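Local coordinates for AB hydrolase-1 domain-containing protein (Parabacteroides distasonis, PDB 4Q34), which probably hydrolyses ester bonds as a member of the alpha/beta hydrolase family, at the interface of chains A and B. Numbering follows the deposited sequence. Chains: chain A/B, Uncharacterized protein.

Contact 1: the interface of chains A and B. Residues chain A 6, 39, 64, 73-74, 77; chain B 11, 37, 39.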
ATOM      1  N   LEU A   6       0.756  20.821  -5.330  1.00 22.93           N
ATOM      2  CA  LEU A   6       1.271  20.401  -4.043  1.00 20.72           C
ATOM      3  C   LEU A   6       2.792  20.481  -4.166  1.00 24.20           C
ATOM      4  O   LEU A   6       3.349  19.912  -5.104  1.00 23.10           O
ATOM      5  CB  LEU A   6       0.818  18.992  -3.725  1.00 22.26           C
ATOM      6  CG  LEU A   6      -0.676  18.785  -3.585  1.00 22.78           C
ATOM      7  CD1 LEU A   6      -1.009  17.304  -3.723  1.00 24.90           C
ATOM      8  CD2 LEU A   6      -1.117  19.313  -2.227  1.00 23.56           C
ATOM      9  N   GLN A  39       4.655  12.482   3.203  1.00 17.05           N
ATOM     10  CA  GLN A  39       5.018  13.636   2.370  1.00 18.43           C
ATOM     11  C   GLN A  39       5.175  14.839   3.253  1.00 17.67           C
ATOM     12  O   GLN A  39       4.324  15.085   4.129  1.00 16.74           O
ATOM     13  CB  GLN A  39       3.880  13.877   1.352  1.00 18.18           C
ATOM     14  CG  GLN A  39       3.628  12.723   0.407  1.00 17.16           C
ATOM     15  CD  GLN A  39       2.584  13.036  -0.631  1.00 18.58           C
ATOM     16  OE1 GLN A  39       1.376  13.137  -0.333  1.00 18.79           O
ATOM     17  NE2 GLN A  39       3.021  13.128  -1.868  1.00 18.97           N
ATOM     18  N   THR A  64      -7.679   9.256  -1.983  1.00 15.82           N
ATOM     19  CA  THR A  64      -8.776   9.614  -2.867  1.00 16.16           C
ATOM     20  C   THR A  64     -10.064   8.980  -2.380  1.00 15.83           C
ATOM     21  O   THR A  64     -10.095   7.794  -1.981  1.00 19.87           O
ATOM     22  CB  THR A  64      -8.479   9.185  -4.332  1.00 18.74           C
ATOM     23  OG1 THR A  64      -7.175   9.669  -4.717  1.00 18.31           O
ATOM     24  CG2 THR A  64      -9.496   9.716  -5.276  1.00 16.93           C
ATOM     25  N   GLN A  73      -5.173  13.086   2.818  1.00 16.42           N
ATOM     26  CA  GLN A  73      -3.781  13.027   2.401  1.00 17.88           C
ATOM     27  C   GLN A  73      -3.374  14.308   1.618  1.00 17.52           C
ATOM     28  O   GLN A  73      -2.327  14.925   1.887  1.00 18.54           O
ATOM     29  CB  GLN A  73      -3.519  11.791   1.551  1.00 17.54           C
ATOM     30  CG  GLN A  73      -2.058  11.689   1.101  1.00 18.50           C
ATOM     31  CD  GLN A  73      -1.742  10.387   0.397  1.00 19.46           C
ATOM     32  OE1 GLN A  73      -2.588   9.795  -0.231  1.00 19.58           O
ATOM     33  NE2 GLN A  73      -0.512   9.892   0.572  1.00 23.37           N
ATOM     34  N   ASN A  74      -4.173  14.649   0.604  1.00 16.04           N
ATOM     35  CA  ASN A  74      -3.939  15.817  -0.223  1.00 16.75           C
ATOM     36  C   ASN A  74      -4.332  17.123   0.466  1.00 18.64           C
ATOM     37  O   ASN A  74      -3.579  18.128   0.387  1.00 18.51           O
ATOM     38  CB  ASN A  74      -4.695  15.711  -1.541  1.00 18.31           C
ATOM     39  CG  ASN A  74      -4.099  14.695  -2.500  1.00 16.30           C
ATOM     40  OD1 ASN A  74      -3.417  13.726  -2.105  1.00 18.08           O
ATOM     41  ND2 ASN A  74      -4.375  14.898  -3.765  1.00 17.64           N
ATOM     42  N   LEU A  77      -1.808  18.062   3.260  1.00 18.22           N
ATOM     43  CA  LEU A  77      -0.527  18.394   2.648  1.00 17.46           C
ATOM     44  C   LEU A  77      -0.592  19.795   2.054  1.00 17.43           C
ATOM     45  O   LEU A  77       0.344  20.589   2.223  1.00 19.75           O
ATOM     46  CB  LEU A  77      -0.199  17.374   1.546  1.00 17.46           C
ATOM     47  CG  LEU A  77       1.148  17.571   0.859  1.00 18.35           C
ATOM     48  CD1 LEU A  77       2.274  17.467   1.871  1.00 19.34           C
ATOM     49  CD2 LEU A  77       1.290  16.543  -0.259  1.00 21.67           C
TER
ATOM     50  N   GLN B  11      -2.411  14.123  -7.523  1.00 16.30           N
ATOM     51  CA  GLN B  11      -2.058  12.788  -7.018  1.00 15.12           C
ATOM     52  C   GLN B  11      -3.248  12.124  -6.410  1.00 16.79           C
ATOM     53  O   GLN B  11      -4.161  12.779  -5.936  1.00 16.75           O
ATOM     54  CB  GLN B  11      -0.883  12.847  -6.022  1.00 15.00           C
ATOM     55  CG  GLN B  11      -1.236  13.533  -4.712  1.00 15.86           C
ATOM     56  CD  GLN B  11      -0.140  13.434  -3.667  1.00 18.63           C
ATOM     57  OE1 GLN B  11       1.056  13.380  -4.002  1.00 18.55           O
ATOM     58  NE2 GLN B  11      -0.531  13.494  -2.415  1.00 19.06           N
ATOM     59  N   PHE B  37      -1.283   3.982  -6.916  1.00 15.59           N
ATOM     60  CA  PHE B  37      -1.077   5.345  -6.426  1.00 16.99           C
ATOM     61  C   PHE B  37      -0.346   6.081  -7.534  1.00 16.73           C
ATOM     62  O   PHE B  37       0.619   5.549  -8.089  1.00 16.02           O
ATOM     63  CB  PHE B  37      -0.233   5.341  -5.149  1.00 18.36           C
ATOM     64  CG  PHE B  37       0.062   6.714  -4.626  1.00 16.93           C
ATOM     65  CD1 PHE B  37      -0.838   7.401  -3.837  1.00 20.53           C
ATOM     66  CD2 PHE B  37       1.291   7.312  -4.901  1.00 18.85           C
ATOM     67  CE1 PHE B  37      -0.545   8.690  -3.353  1.00 21.76           C
ATOM     68  CE2 PHE B  37       1.588   8.585  -4.411  1.00 19.38           C
ATOM     69  CZ  PHE B  37       0.679   9.267  -3.633  1.00 19.30           C
ATOM     70  N   GLN B  39       1.090   9.985  -9.319  1.00 17.05           N
ATOM     71  CA  GLN B  39       1.389  11.418  -9.190  1.00 18.43           C
ATOM     72  C   GLN B  39       1.682  11.975 -10.552  1.00 17.67           C
ATOM     73  O   GLN B  39       2.439  11.360 -11.327  1.00 16.74           O
ATOM     74  CB  GLN B  39       2.629  11.575  -8.281  1.00 18.18           C
ATOM     75  CG  GLN B  39       2.449  11.042  -6.876  1.00 17.16           C
ATOM     76  CD  GLN B  39       3.641  11.306  -5.996  1.00 18.58           C
ATOM     77  OE1 GLN B  39       4.719  10.697  -6.155  1.00 18.79           O
ATOM     78  NE2 GLN B  39       3.447  12.162  -5.017  1.00 18.97           N
TER
HETATM   79  O   HOH W   1      -6.849  12.374  -5.032  1.00 18.76           O
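B:Gln11, extended in strand 10-16 (phi -154°, psi 158°), reaches across to meet A:Gln39 of strand 34-41 and A:Asn74 of helix 72-78. Its CG sits between the backbone N and the carbonyl carbon (chi1 68°), and the straight chain beyond carries the amide to both partners. There it pairs with the amide of A:Gln39, arriving from the opposite direction and almost coplanar with it. B:Gln11 NE2 donates to A:Gln39 OE1 at 2.8 Å, and A:Gln39 NE2 returns the bond to B:Gln11 OE1 at 2.9 Å; both are nearly straight, and each uses a carbonyl lone pair. The second N-H of B:Gln11 NE2 goes to A:Asn74 OD1 at 2.9 Å, approaching from above that carbonyl's plane, while A:Asn74 ND2 binds the backbone O of B:Gln11 at 3.0 Å. From its own chain, B:Gln39 NE2 adds a bond to B:Gln11 OE1. A water joins the same backbone O to A:Thr64 OG1, and A:Leu6 CD1 packs crosswise against B:Gln11 CG, 3.9 Å away. An alanine at B:Gln11 would probably leave the amide of A:Gln39 without its mate, A:Asn74 OD1 without its donor, and a gap beside A:Leu6. The patch exemplifies polar side-chain pairing: a network of amide bonds fixes B:Gln11 in both position and rotation, and so joins strand to strand and helix in the symmetric pair of chains.

Contact 2: the interface of chains A and B. Residues chain A 13-15; chain B 60, 139, 142.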
ATOM      1  N   SER A  13       8.813   6.296   1.774  1.00 17.22           N
ATOM      2  CA  SER A  13       8.110   5.243   2.492  1.00 16.10           C
ATOM      3  C   SER A  13       9.116   4.402   3.270  1.00 17.52           C
ATOM      4  O   SER A  13      10.318   4.373   2.983  1.00 17.45           O
ATOM      5  CB  SER A  13       7.354   4.356   1.528  1.00 16.23           C
ATOM      6  OG  SER A  13       8.235   3.691   0.612  1.00 17.39           O
ATOM      7  N   PHE A  14       8.606   3.725   4.270  1.00 15.88           N
ATOM      8  CA  PHE A  14       9.452   2.852   5.109  1.00 15.92           C
ATOM      9  C   PHE A  14       8.593   1.924   5.905  1.00 17.74           C
ATOM     10  O   PHE A  14       7.418   2.195   6.098  1.00 16.88           O
ATOM     11  CB  PHE A  14      10.359   3.682   6.051  1.00 17.14           C
ATOM     12  CG  PHE A  14       9.624   4.690   6.918  1.00 16.93           C
ATOM     13  CD1 PHE A  14       9.151   4.340   8.185  1.00 17.50           C
ATOM     14  CD2 PHE A  14       9.432   5.994   6.486  1.00 18.44           C
ATOM     15  CE1 PHE A  14       8.529   5.251   9.012  1.00 18.92           C
ATOM     16  CE2 PHE A  14       8.801   6.915   7.303  1.00 19.21           C
ATOM     17  CZ  PHE A  14       8.321   6.546   8.566  1.00 18.66           C
ATOM     18  N   ALA A  15       9.192   0.829   6.377  1.00 16.33           N
ATOM     19  CA  ALA A  15       8.573  -0.017   7.366  1.00 17.15           C
ATOM     20  C   ALA A  15       9.004   0.489   8.741  1.00 18.31           C
ATOM     21  O   ALA A  15      10.112   1.011   8.895  1.00 18.55           O
ATOM     22  CB  ALA A  15       9.016  -1.462   7.218  1.00 16.91           C
TER
ATOM     23  N   LYS B  60       6.716  -0.798  -3.118  1.00 16.87           N
ATOM     24  CA  LYS B  60       7.953  -0.392  -2.445  1.00 16.81           C
ATOM     25  C   LYS B  60       9.238  -0.686  -3.233  1.00 16.27           C
ATOM     26  O   LYS B  60      10.227   0.036  -3.084  1.00 16.91           O
ATOM     27  CB  LYS B  60       7.974  -1.044  -1.052  1.00 18.29           C
ATOM     28  CG  LYS B  60       9.103  -0.731  -0.103  1.00 24.82           C
ATOM     29  CD  LYS B  60       9.457   0.706   0.038  1.00 28.08           C
ATOM     30  CE  LYS B  60       9.917   1.057   1.446  1.00 26.47           C
ATOM     31  NZ  LYS B  60      11.227   1.681   1.460  1.00 27.65           N
ATOM     32  N   GLN B 139      14.950  -3.138   6.609  1.00 18.85           N
ATOM     33  CA  GLN B 139      14.031  -2.575   5.645  1.00 18.03           C
ATOM     34  C   GLN B 139      13.792  -3.457   4.446  1.00 17.85           C
ATOM     35  O   GLN B 139      12.660  -3.583   3.973  1.00 17.47           O
ATOM     36  CB  GLN B 139      14.481  -1.193   5.137  1.00 20.13           C
ATOM     37  CG  GLN B 139      14.343  -0.072   6.167  1.00 20.39           C
ATOM     38  CD  GLN B 139      12.930   0.138   6.654  1.00 18.92           C
ATOM     39  OE1 GLN B 139      12.022   0.309   5.870  1.00 19.32           O
ATOM     40  NE2 GLN B 139      12.742   0.115   7.952  1.00 21.34           N
ATOM     41  N   ARG B 142      11.498  -6.307   5.231  1.00 18.89           N
ATOM     42  CA  ARG B 142      10.150  -5.824   5.532  1.00 18.97           C
ATOM     43  C   ARG B 142       9.452  -5.203   4.339  1.00 18.29           C
ATOM     44  O   ARG B 142       8.255  -4.895   4.455  1.00 19.07           O
ATOM     45  CB  ARG B 142      10.189  -4.822   6.683  1.00 18.01           C
ATOM     46  CG  ARG B 142      10.663  -5.486   7.972  1.00 18.48           C
ATOM     47  CD  ARG B 142      10.607  -4.521   9.163  1.00 20.31           C
ATOM     48  NE  ARG B 142      11.174  -5.056  10.385  1.00 18.82           N
ATOM     49  CZ  ARG B 142      10.604  -5.940  11.166  1.00 17.43           C
ATOM     50  NH1 ARG B 142       9.381  -6.395  10.916  1.00 16.97           N
ATOM     51  NH2 ARG B 142      11.235  -6.348  12.255  1.00 19.78           N
TER
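At the apolar centre, the methyl CB of A:Ala15 rests against B:Arg142 CB, 3.6 Å away, at the end of helix 134-142; the aliphatic CD of the same arginine lies a little farther off. Next to this contact, one turn back along the helix, B:Gln139 folds over the strand. Its CG stands beside the backbone N, and a bend at chi2 (-60°) brings the amide round to face the main chain of A:Ala15 with both of its polar atoms. B:Gln139 OE1 accepts from A:Ala15 N at 2.9 Å, on a lone pair in the carbonyl plane, while B:Gln139 NE2 donates to A:Ala15 O at 2.9 Å, with the N-H tilted 34° from the plane of that carbonyl. Two opposed bonds to one residue fix the amide's rotation, much as a neighbouring strand might pair with the same groups. On the outer rim, B:Lys60, bent along its chain, curls past A:Ser13: its CE passes 3.2 Å from A:Ser13 OG, and its side-chain nitrogen NZ bonds the backbone O of A:Ser13 at 3.2 Å. This bond is long, and the donor stands well above the carbonyl plane (63°), not on a lone pair. Here is a worked case of a side-chain amide reading backbone polarity rather than side-chain identity. By capping main-chain groups of strand 10-16, the site ties the strand of one subunit to helix 134-142 and the short helical turn 59-62 of the other.

Contact 3: the interface of chains A and B. Residues chain A 15, 17-19, 30-33; chain B 142.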
ATOM      1  N   ALA A  15       9.192   0.829   6.377  1.00 16.33           N
ATOM      2  CA  ALA A  15       8.573  -0.017   7.366  1.00 17.15           C
ATOM      3  C   ALA A  15       9.004   0.489   8.741  1.00 18.31           C
ATOM      4  O   ALA A  15      10.112   1.011   8.895  1.00 18.55           O
ATOM      5  CB  ALA A  15       9.016  -1.462   7.218  1.00 16.91           C
ATOM      6  N   GLY A  17       8.704  -0.346  13.171  1.00 17.89           N
ATOM      7  CA  GLY A  17       8.335  -1.303  14.189  1.00 18.94           C
ATOM      8  C   GLY A  17       8.462  -2.752  13.722  1.00 20.24           C
ATOM      9  O   GLY A  17       9.215  -3.080  12.797  1.00 20.58           O
ATOM     10  N   GLY A  18       7.690  -3.607  14.367  1.00 20.32           N
ATOM     11  CA  GLY A  18       7.720  -5.031  14.085  1.00 18.58           C
ATOM     12  C   GLY A  18       8.577  -5.822  15.016  1.00 20.84           C
ATOM     13  O   GLY A  18       9.149  -5.273  15.945  1.00 19.98           O
ATOM     14  N   THR A  19       8.614  -7.119  14.764  1.00 18.84           N
ATOM     15  CA  THR A  19       9.434  -8.043  15.542  1.00 18.88           C
ATOM     16  C   THR A  19      10.181  -8.940  14.599  1.00 19.06           C
ATOM     17  O   THR A  19      10.105  -8.781  13.371  1.00 19.19           O
ATOM     18  CB  THR A  19       8.555  -8.841  16.541  1.00 22.18           C
ATOM     19  OG1 THR A  19       9.405  -9.508  17.514  1.00 22.52           O
ATOM     20  CG2 THR A  19       7.704  -9.861  15.802  1.00 24.26           C
ATOM     21  N   HIS A  30      11.310 -11.322   9.677  1.00 20.93           N
ATOM     22  CA  HIS A  30      10.905  -9.977  10.008  1.00 18.66           C
ATOM     23  C   HIS A  30       9.465  -9.698   9.603  1.00 20.33           C
ATOM     24  O   HIS A  30       9.163  -9.581   8.413  1.00 18.58           O
ATOM     25  CB  HIS A  30      11.791  -8.972   9.288  1.00 19.96           C
ATOM     26  CG  HIS A  30      13.211  -8.974   9.737  1.00 21.67           C
ATOM     27  ND1 HIS A  30      14.058 -10.030   9.500  1.00 26.19           N
ATOM     28  CD2 HIS A  30      13.941  -8.044  10.403  1.00 23.20           C
ATOM     29  CE1 HIS A  30      15.252  -9.762  10.015  1.00 26.32           C
ATOM     30  NE2 HIS A  30      15.202  -8.567  10.583  1.00 25.10           N
ATOM     31  N   GLY A  31       8.600  -9.540  10.594  1.00 17.97           N
ATOM     32  CA  GLY A  31       7.170  -9.254  10.359  1.00 17.50           C
ATOM     33  C   GLY A  31       6.541  -8.348  11.389  1.00 17.19           C
ATOM     34  O   GLY A  31       7.177  -7.918  12.351  1.00 18.79           O
ATOM     35  N   ASP A  32       5.252  -8.092  11.224  1.00 17.13           N
ATOM     36  CA  ASP A  32       4.470  -7.289  12.167  1.00 17.19           C
ATOM     37  C   ASP A  32       4.814  -5.763  12.254  1.00 17.56           C
ATOM     38  O   ASP A  32       4.382  -5.076  13.168  1.00 17.09           O
ATOM     39  CB  ASP A  32       4.425  -7.945  13.567  1.00 17.80           C
ATOM     40  CG  ASP A  32       3.460  -9.150  13.631  1.00 19.39           C
ATOM     41  OD1 ASP A  32       2.713  -9.423  12.641  1.00 18.59           O
ATOM     42  OD2 ASP A  32       3.472  -9.829  14.692  1.00 18.59           O
ATOM     43  N   HIS A  33       5.559  -5.257  11.275  1.00 16.14           N
ATOM     44  CA  HIS A  33       5.831  -3.821  11.123  1.00 15.72           C
ATOM     45  C   HIS A  33       4.597  -3.176  10.533  1.00 15.78           C
ATOM     46  O   HIS A  33       3.708  -3.851   9.965  1.00 16.94           O
ATOM     47  CB  HIS A  33       7.006  -3.614  10.166  1.00 15.48           C
ATOM     48  CG  HIS A  33       6.866  -4.423   8.912  1.00 16.89           C
ATOM     49  ND1 HIS A  33       7.253  -5.743   8.848  1.00 16.38           N
ATOM     50  CD2 HIS A  33       6.276  -4.148   7.716  1.00 16.69           C
ATOM     51  CE1 HIS A  33       6.945  -6.230   7.657  1.00 17.32           C
ATOM     52  NE2 HIS A  33       6.358  -5.281   6.952  1.00 16.68           N
TER
ATOM     53  N   ARG B 142      11.498  -6.307   5.231  1.00 18.89           N
ATOM     54  CA  ARG B 142      10.150  -5.824   5.532  1.00 18.97           C
ATOM     55  C   ARG B 142       9.452  -5.203   4.339  1.00 18.29           C
ATOM     56  O   ARG B 142       8.255  -4.895   4.455  1.00 19.07           O
ATOM     57  CB  ARG B 142      10.189  -4.822   6.683  1.00 18.01           C
ATOM     58  CG  ARG B 142      10.663  -5.486   7.972  1.00 18.48           C
ATOM     59  CD  ARG B 142      10.607  -4.521   9.163  1.00 20.31           C
ATOM     60  NE  ARG B 142      11.174  -5.056  10.385  1.00 18.82           N
ATOM     61  CZ  ARG B 142      10.604  -5.940  11.166  1.00 17.43           C
ATOM     62  NH1 ARG B 142       9.381  -6.395  10.916  1.00 16.97           N
ATOM     63  NH2 ARG B 142      11.235  -6.348  12.255  1.00 19.78           N
TER
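B:Arg142 pushes its guanidinium group among the backbone carbonyls of A:Thr19 and A:Gly31 and the imidazole of A:His33. The chain is extended from CG to NE, which carries the guanidinium away from the last turn of helix 134-142 and in among the chain A backbone. Among the hydrogen bonds, NH2 donates to the carbonyl A:Thr19 O at 2.9 Å, while NH1 serves two acceptors, A:Gly31 O at 3.0 Å and the ring nitrogen A:His33 ND1 at 3.0 Å. Both carbonyls are met from above their planes, whereas A:His33 ND1 lies at the guanidinium edge, 5° out of its plane. If ND1 accepts, the ring hydrogen is likely to be on NE2; B:Arg142 O stands 3.2 Å from A:His33 NE2 but well above the ring plane, at most a poorly directed polar contact. Packing over flat groups forms a second class. With its CG between the backbone N and the carbonyl carbon (chi1 48°), A:His33 lays its ring under B:Arg142 CB, 3.7 Å from the ring centroid, and steeply to the guanidinium at 71°. The guanidinium is itself sandwiched, with A:Gly17 O over one face and A:His30 CB over the other, 3.8 Å above the plane. The carbonyl oxygens around the guanidinium are likely to stabilise its charge. The site shows how main-chain carbonyls together with a histidine can receive an arginine across an interface; it couples helix 134-142 of one subunit to the loops and strands 19-22 and 28-31 of its partner.

Contact 4: the interface of chains A and B. Residues chain A 58-60, 63, 87; chain B 13-14, 35, 93.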
ATOM      1  N   PHE A  58      -7.378   0.271   4.869  1.00 16.16           N
ATOM      2  CA  PHE A  58      -5.944   0.598   4.894  1.00 15.83           C
ATOM      3  C   PHE A  58      -5.792   2.098   4.721  1.00 14.55           C
ATOM      4  O   PHE A  58      -6.722   2.873   5.015  1.00 15.41           O
ATOM      5  CB  PHE A  58      -5.141  -0.304   3.912  1.00 14.71           C
ATOM      6  CG  PHE A  58      -5.464  -0.120   2.451  1.00 15.39           C
ATOM      7  CD1 PHE A  58      -6.582  -0.726   1.861  1.00 15.47           C
ATOM      8  CD2 PHE A  58      -4.648   0.687   1.615  1.00 15.18           C
ATOM      9  CE1 PHE A  58      -6.856  -0.590   0.493  1.00 15.24           C
ATOM     10  CE2 PHE A  58      -4.950   0.821   0.262  1.00 14.72           C
ATOM     11  CZ  PHE A  58      -6.081   0.247  -0.293  1.00 15.59           C
ATOM     12  N   SER A  59      -4.602   2.525   4.322  1.00 16.04           N
ATOM     13  CA  SER A  59      -4.340   3.940   4.155  1.00 15.11           C
ATOM     14  C   SER A  59      -5.334   4.634   3.230  1.00 18.45           C
ATOM     15  O   SER A  59      -5.509   5.844   3.353  1.00 16.23           O
ATOM     16  CB  SER A  59      -2.923   4.124   3.609  1.00 15.46           C
ATOM     17  OG  SER A  59      -2.768   3.522   2.345  1.00 15.61           O
ATOM     18  N   LYS A  60      -5.922   3.902   2.273  1.00 16.87           N
ATOM     19  CA  LYS A  60      -6.917   4.442   1.342  1.00 16.81           C
ATOM     20  C   LYS A  60      -8.091   5.173   2.012  1.00 16.27           C
ATOM     21  O   LYS A  60      -8.660   6.091   1.416  1.00 16.91           O
ATOM     22  CB  LYS A  60      -7.399   3.293   0.439  1.00 18.29           C
ATOM     23  CG  LYS A  60      -8.373   3.583  -0.674  1.00 24.82           C
ATOM     24  CD  LYS A  60      -8.060   4.760  -1.526  1.00 28.08           C
ATOM     25  CE  LYS A  60      -8.481   4.558  -2.975  1.00 26.47           C
ATOM     26  NZ  LYS A  60      -9.362   5.611  -3.445  1.00 27.65           N
ATOM     27  N   GLU A  63      -7.062   8.609   1.515  1.00 15.82           N
ATOM     28  CA  GLU A  63      -6.576   8.984   0.201  1.00 15.78           C
ATOM     29  C   GLU A  63      -7.764   9.466  -0.680  1.00 15.75           C
ATOM     30  O   GLU A  63      -8.738  10.009  -0.185  1.00 17.25           O
ATOM     31  CB  GLU A  63      -5.812   7.820  -0.434  1.00 17.35           C
ATOM     32  CG  GLU A  63      -4.654   7.350   0.419  1.00 15.89           C
ATOM     33  CD  GLU A  63      -4.000   6.030  -0.033  1.00 17.69           C
ATOM     34  OE1 GLU A  63      -4.430   5.464  -1.067  1.00 17.20           O
ATOM     35  OE2 GLU A  63      -3.019   5.573   0.638  1.00 18.31           O
ATOM     36  N   ASP A  87      -0.318   1.801   6.828  1.00 14.76           N
ATOM     37  CA  ASP A  87      -0.960   0.499   6.856  1.00 15.49           C
ATOM     38  C   ASP A  87      -0.397  -0.219   8.101  1.00 16.12           C
ATOM     39  O   ASP A  87       0.813  -0.462   8.225  1.00 15.79           O
ATOM     40  CB  ASP A  87      -0.641  -0.303   5.644  1.00 15.30           C
ATOM     41  CG  ASP A  87      -1.068   0.380   4.357  1.00 19.37           C
ATOM     42  OD1 ASP A  87      -2.132   1.034   4.269  1.00 16.92           O
ATOM     43  OD2 ASP A  87      -0.317   0.203   3.359  1.00 25.02           O
TER
ATOM     44  N   SER B  13      -5.193   7.863  -5.628  1.00 17.22           N
ATOM     45  CA  SER B  13      -5.130   6.409  -5.664  1.00 16.10           C
ATOM     46  C   SER B  13      -6.493   5.853  -6.062  1.00 17.52           C
ATOM     47  O   SER B  13      -7.535   6.509  -5.945  1.00 17.45           O
ATOM     48  CB  SER B  13      -4.741   5.860  -4.309  1.00 16.23           C
ATOM     49  OG  SER B  13      -5.708   6.192  -3.302  1.00 17.39           O
ATOM     50  N   PHE B  14      -6.468   4.636  -6.546  1.00 15.88           N
ATOM     51  CA  PHE B  14      -7.711   3.955  -6.962  1.00 15.92           C
ATOM     52  C   PHE B  14      -7.465   2.489  -7.107  1.00 17.74           C
ATOM     53  O   PHE B  14      -6.326   2.073  -7.260  1.00 16.88           O
ATOM     54  CB  PHE B  14      -8.257   4.539  -8.289  1.00 17.14           C
ATOM     55  CG  PHE B  14      -7.259   4.556  -9.434  1.00 16.93           C
ATOM     56  CD1 PHE B  14      -7.152   3.475 -10.312  1.00 17.50           C
ATOM     57  CD2 PHE B  14      -6.452   5.661  -9.659  1.00 18.44           C
ATOM     58  CE1 PHE B  14      -6.294   3.488 -11.391  1.00 18.92           C
ATOM     59  CE2 PHE B  14      -5.579   5.683 -10.733  1.00 19.21           C
ATOM     60  CZ  PHE B  14      -5.474   4.585 -11.596  1.00 18.66           C
ATOM     61  N   TYR B  35      -4.197  -2.174  -6.869  1.00 14.88           N
ATOM     62  CA  TYR B  35      -4.231  -0.884  -6.225  1.00 14.91           C
ATOM     63  C   TYR B  35      -3.170  -0.003  -6.876  1.00 15.50           C
ATOM     64  O   TYR B  35      -2.081  -0.469  -7.155  1.00 16.92           O
ATOM     65  CB  TYR B  35      -3.969  -0.975  -4.731  1.00 15.90           C
ATOM     66  CG  TYR B  35      -3.619   0.356  -4.078  1.00 15.15           C
ATOM     67  CD1 TYR B  35      -2.313   0.759  -3.986  1.00 15.71           C
ATOM     68  CD2 TYR B  35      -4.592   1.179  -3.539  1.00 15.99           C
ATOM     69  CE1 TYR B  35      -1.961   1.958  -3.370  1.00 17.03           C
ATOM     70  CE2 TYR B  35      -4.266   2.388  -2.923  1.00 16.31           C
ATOM     71  CZ  TYR B  35      -2.935   2.769  -2.831  1.00 19.24           C
ATOM     72  OH  TYR B  35      -2.571   3.958  -2.239  1.00 18.79           O
ATOM     73  N   ASN B  93      -1.782  -3.725  -0.610  1.00 13.63           N
ATOM     74  CA  ASN B  93      -3.056  -3.003  -0.529  1.00 15.91           C
ATOM     75  C   ASN B  93      -4.155  -3.605  -1.416  1.00 15.95           C
ATOM     76  O   ASN B  93      -5.346  -3.322  -1.227  1.00 17.68           O
ATOM     77  CB  ASN B  93      -2.837  -1.561  -0.939  1.00 16.34           C
ATOM     78  CG  ASN B  93      -2.037  -0.757   0.087  1.00 15.50           C
ATOM     79  OD1 ASN B  93      -1.869  -1.151   1.230  1.00 16.38           O
ATOM     80  ND2 ASN B  93      -1.578   0.421  -0.334  1.00 16.48           N
TER
HETATM   81  O   HOH W   2      -0.491   2.284   1.583  1.00 18.22           O
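The ring of A:Phe58 is clasped on both faces: A:Lys60 CB lies over one, and B:Asn93 CB over the opposite one, 3.9 Å from the ring centroid. At its edge, in plane, come A:Asp87 OD1 and B:Tyr35 CE2, so the ring points edge-on at B:Tyr35, whose plane is turned by 77°. B:Asn93 ND2 lies over the rim of one face of the tyrosine, from within its own chain. At the phenol's edge lies the carboxylate of A:Glu63, whose CG is opposite its carbonyl carbon (chi1 -57°) and whose extended chain carries it there. Its OE1 accepts twice, from B:Tyr35 OH at 2.7 Å on the syn side and from B:Ser13 OG at 2.7 Å on the anti side. A:Ser59 OG holds the other oxygen, A:Glu63 OE2, at 2.7 Å from above the carboxylate plane, thereby positioning the group. A valine at A:Glu63 would probably leave the hydroxyls of B:Tyr35, B:Ser13 and A:Ser59 without their carboxylate acceptor. A water links A:Ser59 OG, A:Asp87 OD2 and B:Asn93 ND2, the last at 2.9 Å. As modelled, A:Asp87 OD2 and B:Asn93 OD1, 3.0 Å apart, are clashing acceptors, so the B:Asn93 amide orientation is doubtful and the pair carries no bond. As an example of one carboxylate organising an interface, the cluster occupies helical turn 59-62, its flanking residues and the end of strand 83-87 in chain A, set against strands 10-16 and 34-41 and helical turn 92-94 of chain B.

Contacts 2 and 3 are neighbours, their C-alpha centres about 9 Å apart, and share A:Ala15 and B:Arg142. Contact 4 lies about 11 Å from contact 1 and 16 Å from contact 2, while contacts 1 and 3 are the farthest apart of the four, about 25 Å between C-alpha centres. Strand 10-16 recurs throughout: chain B supplies it in contacts 1 and 4, chain A in contacts 2 and 3. Contacts 1 and 4 also share strand 34-41 of chain B. The lysine–serine pair of contact 2 returns in contact 4 with the chains exchanged, as two-fold symmetry requires. These largely polar patches are consistent with a dimer, though the structure alone does not show that it persists in solution.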